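Local coordinates for fibronectin type III domain-containing protein (Simiduia agarivorans, PDB 6P2K) that probably cleaves xyloglucan or related beta-glucan chains, as a glycoside hydrolase of family 74, and binds zinc ions, at residues Ser104-Pro109 against Tyr167-Asp172; Ser320-Trp325 against Trp371-Ser376; Ala671-Ser676 against Leu714-Phe719. All blocks are in the same frame, centred on the assembly; numbering follows the deposited sequence.

The three contacts follow one another along the chain, in a fold of successive, mostly four-stranded antiparallel sheets, consistent with the paired seven-bladed propellers of family 74. Contact 1 joins the first strands of two consecutive sheets, 102-108 and 166-171. Contact 2 sets the loop after strand 304-314 against the end of strand 368-373, where the chain leaves one run of seven sheets and starts the next. Contact 3, in the later run, packs the end of helix 666-672 on strand 714-723. Their centres lie about 31 to 39 Å apart, contacts 2 and 3 on opposite sides of the chain's centre, so each joins a different part of the fold: neighbouring blades, the passage between propellers, a helix and the next sheet.

Contact 1 (Ser104-Pro109 against Tyr167-Asp172); sequences SIAFKP and YSVVFD
Tyr-167 meets Ser-104 through a water: the carbonyl O of Tyr-167 accepts from it at 2.6 Å, and the same water also hydrogen-bonds Ser-104 OG. Tyr-167 points its CB away from the partner strand, and its OH bonds Lys-212 and Asn-184. The backbones of Tyr-167 and Ser-168 both face Gly-182, a classic beta bulge, while Ser-168 OG bonds the backbone N of Ile-214. At Val-169 the chain faces the partner strand again. Its CG1, anti to the backbone N (chi1 169°), meets Ala-106 CB at 3.8 Å, and Ala-106 CB also sits 3.4 Å from Val-169 O. Phe-171 carries most of the contact. Lys-108 CA stands over one face of its ring, 3.8 Å from the centroid, in a CH-pi contact only 15° off the normal, and Phe-107 O lies over that face nearer the rim, 3.1 Å from CD1. Ala-106 CB comes in at the ring edge, 4.0 Å from CE1, and Pro-109 CD approaches CD2 obliquely at 3.6 Å. An alanine in place of Phe-171 would probably leave Lys-108 CA without its aromatic partner and open a gap beside Ala-106 CB. Pro-109 CG reaches on toward the carbonyl O of Asp-172, whose OD1 bonds the N of Ser-174. The two strands run parallel, their axes 1° apart, each the first strand of a four-stranded antiparallel sheet, as expected for neighbouring propeller blades. Strand 60-66 packs on Ile-105 and Phe-107, and strand 210-216 lies against Val-170, so the same succession of sheets continues past both strands.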
loop_
_atom_site.group_PDB
_atom_site.type_symbol
_atom_site.label_atom_id
_atom_site.label_comp_id
_atom_site.label_asym_id
_atom_site.label_seq_id
_atom_site.Cartn_x
_atom_site.Cartn_y
_atom_site.Cartn_z
ATOM N N SER B 104 -29.705 -9.923 -53.403
ATOM C CA SER B 104 -29.892 -8.613 -54.015
ATOM C C SER B 104 -31.345 -8.455 -54.436
ATOM O O SER B 104 -31.920 -9.368 -55.036
ATOM C CB SER B 104 -28.976 -8.427 -55.233
ATOM O OG SER B 104 -27.688 -8.974 -55.012
ATOM N N ILE B 105 -31.934 -7.303 -54.118
ATOM C CA ILE B 105 -33.266 -6.940 -54.595
ATOM C C ILE B 105 -33.221 -5.493 -55.063
ATOM O O ILE B 105 -32.731 -4.617 -54.342
ATOM C CB ILE B 105 -34.351 -7.121 -53.513
ATOM C CG1 ILE B 105 -34.225 -8.486 -52.834
ATOM C CG2 ILE B 105 -35.735 -6.969 -54.121
ATOM C CD1 ILE B 105 -34.487 -8.447 -51.341
ATOM N N ALA B 106 -33.725 -5.239 -56.271
ATOM C CA ALA B 106 -33.695 -3.904 -56.850
ATOM C C ALA B 106 -35.004 -3.624 -57.573
ATOM O O ALA B 106 -35.546 -4.498 -58.257
ATOM C CB ALA B 106 -32.516 -3.740 -57.819
ATOM N N PHE B 107 -35.501 -2.400 -57.423
ATOM C CA PHE B 107 -36.743 -1.960 -58.040
ATOM C C PHE B 107 -36.461 -1.048 -59.229
ATOM O O PHE B 107 -35.399 -0.430 -59.333
ATOM C CB PHE B 107 -37.625 -1.226 -57.025
ATOM C CG PHE B 107 -38.012 -2.059 -55.837
ATOM C CD1 PHE B 107 -37.199 -2.113 -54.719
ATOM C CD2 PHE B 107 -39.191 -2.781 -55.838
ATOM C CE1 PHE B 107 -37.553 -2.875 -53.625
ATOM C CE2 PHE B 107 -39.550 -3.545 -54.746
ATOM C CZ PHE B 107 -38.729 -3.590 -53.637
ATOM N N LYS B 108 -37.436 -0.964 -60.122
ATOM C CA LYS B 108 -37.308 -0.096 -61.286
ATOM C C LYS B 108 -37.700 1.330 -60.912
ATOM O O LYS B 108 -38.727 1.531 -60.256
ATOM C CB LYS B 108 -38.184 -0.603 -62.428
ATOM C CG LYS B 108 -38.170 0.266 -63.674
ATOM C CD LYS B 108 -38.826 -0.456 -64.843
ATOM C CE LYS B 108 -39.193 0.506 -65.960
ATOM N NZ LYS B 108 -39.911 -0.185 -67.071
ATOM N N PRO B 109 -36.909 2.333 -61.289
ATOM C CA PRO B 109 -37.279 3.719 -60.980
ATOM C C PRO B 109 -38.574 4.109 -61.680
ATOM O O PRO B 109 -38.730 3.918 -62.888
ATOM C CB PRO B 109 -36.086 4.530 -61.499
ATOM C CG PRO B 109 -34.952 3.551 -61.551
ATOM C CD PRO B 109 -35.583 2.243 -61.920
ATOM N N TYR B 167 -23.602 -10.081 -56.956
ATOM C CA TYR B 167 -23.309 -9.190 -55.843
ATOM C C TYR B 167 -24.173 -7.935 -55.828
ATOM O O TYR B 167 -24.607 -7.510 -54.753
ATOM C CB TYR B 167 -21.828 -8.802 -55.859
ATOM C CG TYR B 167 -20.911 -9.974 -55.598
ATOM C CD1 TYR B 167 -20.813 -10.535 -54.330
ATOM C CD2 TYR B 167 -20.149 -10.530 -56.619
ATOM C CE1 TYR B 167 -19.979 -11.611 -54.087
ATOM C CE2 TYR B 167 -19.310 -11.606 -56.385
ATOM C CZ TYR B 167 -19.230 -12.143 -55.119
ATOM O OH TYR B 167 -18.399 -13.213 -54.878
ATOM N N SER B 168 -24.447 -7.329 -56.983
ATOM C CA SER B 168 -25.281 -6.136 -56.998
ATOM C C SER B 168 -26.073 -6.056 -58.297
ATOM O O SER B 168 -25.709 -6.648 -59.317
ATOM C CB SER B 168 -24.450 -4.860 -56.796
ATOM O OG SER B 168 -23.178 -4.966 -57.405
ATOM N N VAL B 169 -27.176 -5.312 -58.228
ATOM C CA VAL B 169 -28.080 -5.065 -59.347
ATOM C C VAL B 169 -28.515 -3.610 -59.247
ATOM O O VAL B 169 -29.136 -3.217 -58.254
ATOM C CB VAL B 169 -29.309 -5.993 -59.318
ATOM C CG1 VAL B 169 -30.347 -5.535 -60.331
ATOM C CG2 VAL B 169 -28.905 -7.439 -59.572
ATOM N N VAL B 170 -28.189 -2.806 -60.259
ATOM C CA VAL B 170 -28.380 -1.362 -60.185
ATOM C C VAL B 170 -29.033 -0.860 -61.467
ATOM O O VAL B 170 -28.549 -1.142 -62.571
ATOM C CB VAL B 170 -27.050 -0.628 -59.925
ATOM C CG1 VAL B 170 -25.991 -1.064 -60.928
ATOM C CG2 VAL B 170 -27.256 0.880 -59.964
ATOM N N PHE B 171 -30.122 -0.110 -61.317
ATOM C CA PHE B 171 -30.808 0.519 -62.434
ATOM C C PHE B 171 -30.156 1.851 -62.798
ATOM O O PHE B 171 -29.410 2.448 -62.016
ATOM C CB PHE B 171 -32.281 0.758 -62.100
ATOM C CG PHE B 171 -33.140 -0.464 -62.213
ATOM C CD1 PHE B 171 -33.140 -1.421 -61.213
ATOM C CD2 PHE B 171 -33.966 -0.646 -63.312
ATOM C CE1 PHE B 171 -33.938 -2.545 -61.311
ATOM C CE2 PHE B 171 -34.766 -1.767 -63.416
ATOM C CZ PHE B 171 -34.753 -2.718 -62.415
ATOM N N ASP B 172 -30.459 2.317 -64.009
ATOM C CA ASP B 172 -30.079 3.651 -64.461
ATOM C C ASP B 172 -31.216 4.602 -64.103
ATOM O O ASP B 172 -32.312 4.510 -64.666
ATOM C CB ASP B 172 -29.796 3.648 -65.964
ATOM C CG ASP B 172 -29.440 5.029 -66.511
ATOM O OD1 ASP B 172 -29.461 6.019 -65.751
ATOM O OD2 ASP B 172 -29.119 5.123 -67.715
HETATM O O HOH W 1 -25.234 -9.131 -52.851
#

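Contact 2 (Ser320-Trp325 against Trp371-Ser376); sequences SWDIGW and WQNKYS
Trp-321 and Trp-371 bring the two backbones together, their CA atoms 5.7 Å apart, and from there the loop and the strand end run on with directions 19° apart. Their CB atoms touch, while the indoles lead away: that of Trp-371 stacks on Trp-314, and that of Trp-321 meets the same residue edge-to-face. Waters bridge the two backbones here; one accepts from the N of Asp-322 and donates to the O of Trp-371. Asn-373 ND2 donates to Asp-322 OD2 at 3.0 Å, arriving from well above the carboxylate plane though close to the plane of its own amide. The other amide hydrogen goes in plane to Ser-376 OG. Asn-373 OD1 takes the backbone N of Tyr-375, at 2.9 Å, an Asx turn, and that of Ser-376, an Asx motif, so with the ND2 bonds the amide is gripped at both ends. Asp-322 forms a second Asx turn, OD1 accepting from the N of Gly-324 and also bonded to Tyr-393 OH. The Asn-373 turn sits where strand 368-373, ending a run of seven sheets, hands the chain on to strand 376-379, with the Asp-322 loop against it, consistent with the passage between the two propellers of a family 74 enzyme. Tyr-375 CG lies between the backbone N and the carbonyl carbon (chi1 73°), sending the ring toward the loop, where its OH donates to Ile-323 O at 2.6 Å and accepts from the N of Asp-326. Gly-324 CA passes 3.2 Å from that hydroxyl, where a CB would clash. The Tyr-375 ring turns its edge to the face of the Trp-325 indole in an offset edge-to-face pair, planes 68° apart, Tyr-375 CE2 lying 3.4 Å from Trp-325 NE1. Trp-325 NE1 donates to Gly-12 O.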
loop_
_atom_site.group_PDB
_atom_site.type_symbol
_atom_site.label_atom_id
_atom_site.label_comp_id
_atom_site.label_asym_id
_atom_site.label_seq_id
_atom_site.Cartn_x
_atom_site.Cartn_y
_atom_site.Cartn_z
ATOM N N SER B 320 -11.982 9.544 -31.567
ATOM C CA SER B 320 -12.973 10.429 -32.167
ATOM C C SER B 320 -14.323 9.756 -32.396
ATOM O O SER B 320 -15.259 10.427 -32.843
ATOM C CB SER B 320 -12.445 10.994 -33.490
ATOM O OG SER B 320 -12.339 9.985 -34.476
ATOM N N TRP B 321 -14.449 8.460 -32.114
ATOM C CA TRP B 321 -15.741 7.794 -32.195
ATOM C C TRP B 321 -15.813 6.710 -31.128
ATOM O O TRP B 321 -14.791 6.171 -30.700
ATOM C CB TRP B 321 -16.006 7.204 -33.591
ATOM C CG TRP B 321 -14.863 6.441 -34.193
ATOM C CD1 TRP B 321 -13.761 6.964 -34.808
ATOM C CD2 TRP B 321 -14.720 5.016 -34.261
ATOM N NE1 TRP B 321 -12.936 5.953 -35.244
ATOM C CE2 TRP B 321 -13.500 4.749 -34.920
ATOM C CE3 TRP B 321 -15.501 3.942 -33.826
ATOM C CZ2 TRP B 321 -13.046 3.450 -35.154
ATOM C CZ3 TRP B 321 -15.049 2.656 -34.059
ATOM C CH2 TRP B 321 -13.832 2.421 -34.716
ATOM N N ASP B 322 -17.034 6.408 -30.695
ATOM C CA ASP B 322 -17.268 5.425 -29.640
ATOM C C ASP B 322 -17.146 4.024 -30.226
ATOM O O ASP B 322 -18.021 3.571 -30.970
ATOM C CB ASP B 322 -18.642 5.641 -29.010
ATOM C CG ASP B 322 -18.985 4.585 -27.965
ATOM O OD1 ASP B 322 -18.058 3.939 -27.427
ATOM O OD2 ASP B 322 -20.193 4.400 -27.684
ATOM N N ILE B 323 -16.064 3.323 -29.880
ATOM C CA ILE B 323 -15.867 1.970 -30.383
ATOM C C ILE B 323 -16.773 0.959 -29.696
ATOM O O ILE B 323 -16.855 -0.193 -30.142
ATOM C CB ILE B 323 -14.380 1.576 -30.255
ATOM C CG1 ILE B 323 -14.050 0.418 -31.202
ATOM C CG2 ILE B 323 -14.027 1.244 -28.806
ATOM C CD1 ILE B 323 -12.578 0.295 -31.543
ATOM N N GLY B 324 -17.482 1.364 -28.643
ATOM C CA GLY B 324 -18.362 0.425 -27.971
ATOM C C GLY B 324 -17.574 -0.645 -27.230
ATOM O O GLY B 324 -16.388 -0.492 -26.926
ATOM N N TRP B 325 -18.256 -1.757 -26.939
ATOM C CA TRP B 325 -17.580 -2.833 -26.223
ATOM C C TRP B 325 -16.637 -3.616 -27.126
ATOM O O TRP B 325 -15.628 -4.146 -26.645
ATOM C CB TRP B 325 -18.596 -3.780 -25.565
ATOM C CG TRP B 325 -19.484 -4.580 -26.496
ATOM C CD1 TRP B 325 -20.793 -4.325 -26.797
ATOM C CD2 TRP B 325 -19.140 -5.782 -27.203
ATOM N NE1 TRP B 325 -21.279 -5.282 -27.656
ATOM C CE2 TRP B 325 -20.284 -6.186 -27.922
ATOM C CE3 TRP B 325 -17.975 -6.551 -27.305
ATOM C CZ2 TRP B 325 -20.297 -7.324 -28.730
ATOM C CZ3 TRP B 325 -17.989 -7.678 -28.115
ATOM C CH2 TRP B 325 -19.144 -8.053 -28.814
ATOM N N TRP B 371 -19.090 9.673 -36.595
ATOM C CA TRP B 371 -19.512 8.286 -36.476
ATOM C C TRP B 371 -20.184 8.034 -35.133
ATOM O O TRP B 371 -19.706 8.484 -34.088
ATOM C CB TRP B 371 -18.313 7.358 -36.668
ATOM C CG TRP B 371 -17.878 7.350 -38.094
ATOM C CD1 TRP B 371 -16.910 8.127 -38.665
ATOM C CD2 TRP B 371 -18.432 6.559 -39.148
ATOM N NE1 TRP B 371 -16.818 7.854 -40.009
ATOM C CE2 TRP B 371 -17.742 6.894 -40.330
ATOM C CE3 TRP B 371 -19.440 5.592 -39.205
ATOM C CZ2 TRP B 371 -18.026 6.296 -41.554
ATOM C CZ3 TRP B 371 -19.720 4.998 -40.422
ATOM C CH2 TRP B 371 -19.017 5.354 -41.580
ATOM N N GLN B 372 -21.299 7.307 -35.172
ATOM C CA GLN B 372 -22.144 7.070 -34.010
ATOM C C GLN B 372 -22.308 5.573 -33.789
ATOM O O GLN B 372 -22.574 4.825 -34.736
ATOM C CB GLN B 372 -23.517 7.732 -34.184
ATOM C CG GLN B 372 -23.457 9.223 -34.492
ATOM C CD GLN B 372 -24.809 9.804 -34.896
ATOM O OE1 GLN B 372 -25.862 9.275 -34.535
ATOM N NE2 GLN B 372 -24.779 10.904 -35.647
ATOM N N ASN B 373 -22.153 5.149 -32.537
ATOM C CA ASN B 373 -22.328 3.753 -32.151
ATOM C C ASN B 373 -23.818 3.419 -32.136
ATOM O O ASN B 373 -24.581 4.005 -31.362
ATOM C CB ASN B 373 -21.676 3.536 -30.781
ATOM C CG ASN B 373 -22.016 2.194 -30.131
ATOM O OD1 ASN B 373 -22.798 1.390 -30.640
ATOM N ND2 ASN B 373 -21.408 1.957 -28.975
ATOM N N LYS B 374 -24.231 2.471 -32.986
ATOM C CA LYS B 374 -25.634 2.088 -33.110
ATOM C C LYS B 374 -25.862 0.619 -32.766
ATOM O O LYS B 374 -26.799 -0.004 -33.269
ATOM C CB LYS B 374 -26.156 2.383 -34.516
ATOM C CG LYS B 374 -26.129 3.857 -34.901
ATOM C CD LYS B 374 -27.142 4.657 -34.092
ATOM C CE LYS B 374 -27.214 6.101 -34.570
ATOM N NZ LYS B 374 -28.465 6.765 -34.122
ATOM N N TYR B 375 -25.012 0.043 -31.918
ATOM C CA TYR B 375 -25.212 -1.331 -31.482
ATOM C C TYR B 375 -25.203 -1.511 -29.973
ATOM O O TYR B 375 -25.791 -2.488 -29.491
ATOM C CB TYR B 375 -24.162 -2.266 -32.114
ATOM C CG TYR B 375 -22.748 -2.154 -31.572
ATOM C CD1 TYR B 375 -21.895 -1.136 -31.991
ATOM C CD2 TYR B 375 -22.256 -3.091 -30.667
ATOM C CE1 TYR B 375 -20.601 -1.039 -31.508
ATOM C CE2 TYR B 375 -20.963 -3.004 -30.178
ATOM C CZ TYR B 375 -20.139 -1.980 -30.603
ATOM O OH TYR B 375 -18.852 -1.902 -30.119
ATOM N N SER B 376 -24.591 -0.605 -29.213
ATOM C CA SER B 376 -24.531 -0.746 -27.767
ATOM C C SER B 376 -24.536 0.637 -27.134
ATOM O O SER B 376 -24.209 1.638 -27.779
ATOM C CB SER B 376 -23.293 -1.537 -27.331
ATOM O OG SER B 376 -22.108 -0.976 -27.869
HETATM O O HOH W 2 -16.297 10.326 -35.727
HETATM O O HOH W 3 -18.631 10.646 -33.184
HETATM O O HOH W 4 -19.347 8.026 -31.493
#

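Contact 3 (Ala671-Ser676 against Leu714-Phe719)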
loop_
_atom_site.group_PDB
_atom_site.type_symbol
_atom_site.label_atom_id
_atom_site.label_comp_id
_atom_site.label_asym_id
_atom_site.label_seq_id
_atom_site.Cartn_x
_atom_site.Cartn_y
_atom_site.Cartn_z
ATOM N N ALA B 671 -45.593 -33.948 -29.445
ATOM C CA ALA B 671 -46.902 -33.949 -28.804
ATOM C C ALA B 671 -47.089 -32.725 -27.913
ATOM O O ALA B 671 -48.170 -32.126 -27.898
ATOM C CB ALA B 671 -47.092 -35.231 -27.994
ATOM N N VAL B 672 -46.049 -32.338 -27.171
ATOM C CA VAL B 672 -46.155 -31.189 -26.277
ATOM C C VAL B 672 -46.100 -29.879 -27.058
ATOM O O VAL B 672 -46.743 -28.895 -26.673
ATOM C CB VAL B 672 -45.049 -31.261 -25.209
ATOM C CG1 VAL B 672 -45.014 -29.997 -24.361
ATOM C CG2 VAL B 672 -45.246 -32.488 -24.328
ATOM N N ARG B 673 -45.360 -29.845 -28.165
ATOM C CA ARG B 673 -45.236 -28.660 -29.016
ATOM C C ARG B 673 -45.520 -29.080 -30.452
ATOM O O ARG B 673 -44.613 -29.514 -31.176
ATOM C CB ARG B 673 -43.852 -28.028 -28.881
ATOM C CG ARG B 673 -43.641 -26.758 -29.700
ATOM C CD ARG B 673 -42.388 -26.037 -29.232
ATOM N NE ARG B 673 -42.017 -24.923 -30.099
ATOM C CZ ARG B 673 -42.546 -23.707 -30.025
ATOM N NH1 ARG B 673 -43.486 -23.440 -29.126
ATOM N NH2 ARG B 673 -42.139 -22.759 -30.854
ATOM N N PRO B 674 -46.774 -28.973 -30.894
ATOM C CA PRO B 674 -47.118 -29.395 -32.257
ATOM C C PRO B 674 -46.364 -28.588 -33.302
ATOM O O PRO B 674 -46.041 -27.415 -33.101
ATOM C CB PRO B 674 -48.628 -29.140 -32.337
ATOM C CG PRO B 674 -49.090 -29.156 -30.906
ATOM C CD PRO B 674 -47.959 -28.562 -30.123
ATOM N N THR B 675 -46.087 -29.234 -34.440
ATOM C CA THR B 675 -45.380 -28.566 -35.529
ATOM C C THR B 675 -46.132 -27.344 -36.032
ATOM O O THR B 675 -45.545 -26.520 -36.742
ATOM C CB THR B 675 -45.134 -29.542 -36.680
ATOM O OG1 THR B 675 -46.387 -29.992 -37.208
ATOM C CG2 THR B 675 -44.347 -30.752 -36.186
ATOM N N SER B 676 -47.405 -27.201 -35.670
ATOM C CA SER B 676 -48.162 -25.987 -35.929
ATOM C C SER B 676 -47.456 -24.722 -35.441
ATOM O O SER B 676 -47.774 -23.632 -35.925
ATOM C CB SER B 676 -49.536 -26.116 -35.269
ATOM O OG SER B 676 -49.544 -25.462 -34.004
ATOM N N LEU B 714 -32.222 -24.483 -37.021
ATOM C CA LEU B 714 -33.634 -24.650 -36.715
ATOM C C LEU B 714 -33.782 -25.126 -35.278
ATOM O O LEU B 714 -33.187 -26.137 -34.888
ATOM C CB LEU B 714 -34.288 -25.641 -37.678
ATOM C CG LEU B 714 -34.261 -25.214 -39.147
ATOM C CD1 LEU B 714 -34.681 -26.360 -40.054
ATOM C CD2 LEU B 714 -35.159 -24.003 -39.358
ATOM N N GLY B 715 -34.562 -24.389 -34.494
ATOM C CA GLY B 715 -34.862 -24.791 -33.135
ATOM C C GLY B 715 -36.296 -25.251 -32.998
ATOM O O GLY B 715 -37.225 -24.486 -33.280
ATOM N N TYR B 716 -36.498 -26.503 -32.582
ATOM C CA TYR B 716 -37.860 -27.009 -32.448
ATOM C C TYR B 716 -38.559 -26.384 -31.248
ATOM O O TYR B 716 -39.698 -25.915 -31.355
ATOM C CB TYR B 716 -37.864 -28.534 -32.332
ATOM C CG TYR B 716 -39.247 -29.100 -32.542
ATOM C CD1 TYR B 716 -40.171 -29.132 -31.505
ATOM C CD2 TYR B 716 -39.644 -29.566 -33.787
ATOM C CE1 TYR B 716 -41.448 -29.624 -31.701
ATOM C CE2 TYR B 716 -40.918 -30.064 -33.991
ATOM C CZ TYR B 716 -41.816 -30.089 -32.944
ATOM O OH TYR B 716 -43.085 -30.582 -33.140
ATOM N N GLY B 717 -37.898 -26.379 -30.095
ATOM C CA GLY B 717 -38.509 -25.841 -28.898
ATOM C C GLY B 717 -37.741 -26.144 -27.630
ATOM O O GLY B 717 -36.858 -27.008 -27.613
ATOM N N VAL B 718 -38.070 -25.424 -26.561
ATOM C CA VAL B 718 -37.473 -25.614 -25.244
ATOM C C VAL B 718 -38.507 -26.297 -24.363
ATOM O O VAL B 718 -39.673 -25.883 -24.331
ATOM C CB VAL B 718 -37.023 -24.277 -24.631
ATOM C CG1 VAL B 718 -36.224 -24.515 -23.351
ATOM C CG2 VAL B 718 -36.213 -23.484 -25.646
ATOM N N PHE B 719 -38.089 -27.342 -23.656
ATOM C CA PHE B 719 -39.008 -28.164 -22.881
ATOM C C PHE B 719 -38.542 -28.273 -21.439
ATOM O O PHE B 719 -37.358 -28.494 -21.169
ATOM C CB PHE B 719 -39.152 -29.556 -23.502
ATOM C CG PHE B 719 -39.635 -29.526 -24.922
ATOM C CD1 PHE B 719 -38.734 -29.426 -25.976
ATOM C CD2 PHE B 719 -40.994 -29.568 -25.207
ATOM C CE1 PHE B 719 -39.179 -29.386 -27.284
ATOM C CE2 PHE B 719 -41.447 -29.532 -26.512
ATOM C CZ PHE B 719 -40.538 -29.441 -27.554
HETATM O O HOH W 5 -39.489 -22.970 -31.988
#
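Arg-673 and Tyr-716 exchange hydrogen bonds, each giving a side-chain donor to the other's carbonyl. Tyr-716 OH donates to Arg-673 O at 2.7 Å, lying nearly in line with the C=O bond. Arg-673 NE donates to Tyr-716 O at 2.8 Å, within the plane of both the carbonyl and the guanidinium, with an N-H...O angle of 150°. The two side chains lie alongside, pointing opposite ways, with guanidinium and ring planes 82° apart. Arg-673 CG stands anti to the backbone N (chi1 -178°) and the chain stays extended as far as NE, passing so close to Gly-717 that a CB there would clash with Arg-673 CD. At the base of the side chain, Arg-673 CB rests 3.7 Å from Phe-719 CE2, and Val-672 CG1 meets the ring edge at Phe-719 CD2, 4.1 Å away. Thr-675 CG2 lies 3.3 Å from Tyr-716 OH. Further out, Arg-673 NH2 donates to a water that in turn donates to Gly-715 O, and NH1 forms a salt bridge with Asp-733. Phe-690 and Met-670 also touch Tyr-716, while Phe-664 and Ala-669 pack on Phe-719. The contact thus seats the end of helix 666-672, and the turn after it, on strand 714-723 of the next sheet. The two reciprocal bonds satisfy the carbonyl of Arg-673, the first residue past the helix, and that of Tyr-716 on the strand, and the guanidinium charge of Arg-673 is probably balanced in large part by Asp-733.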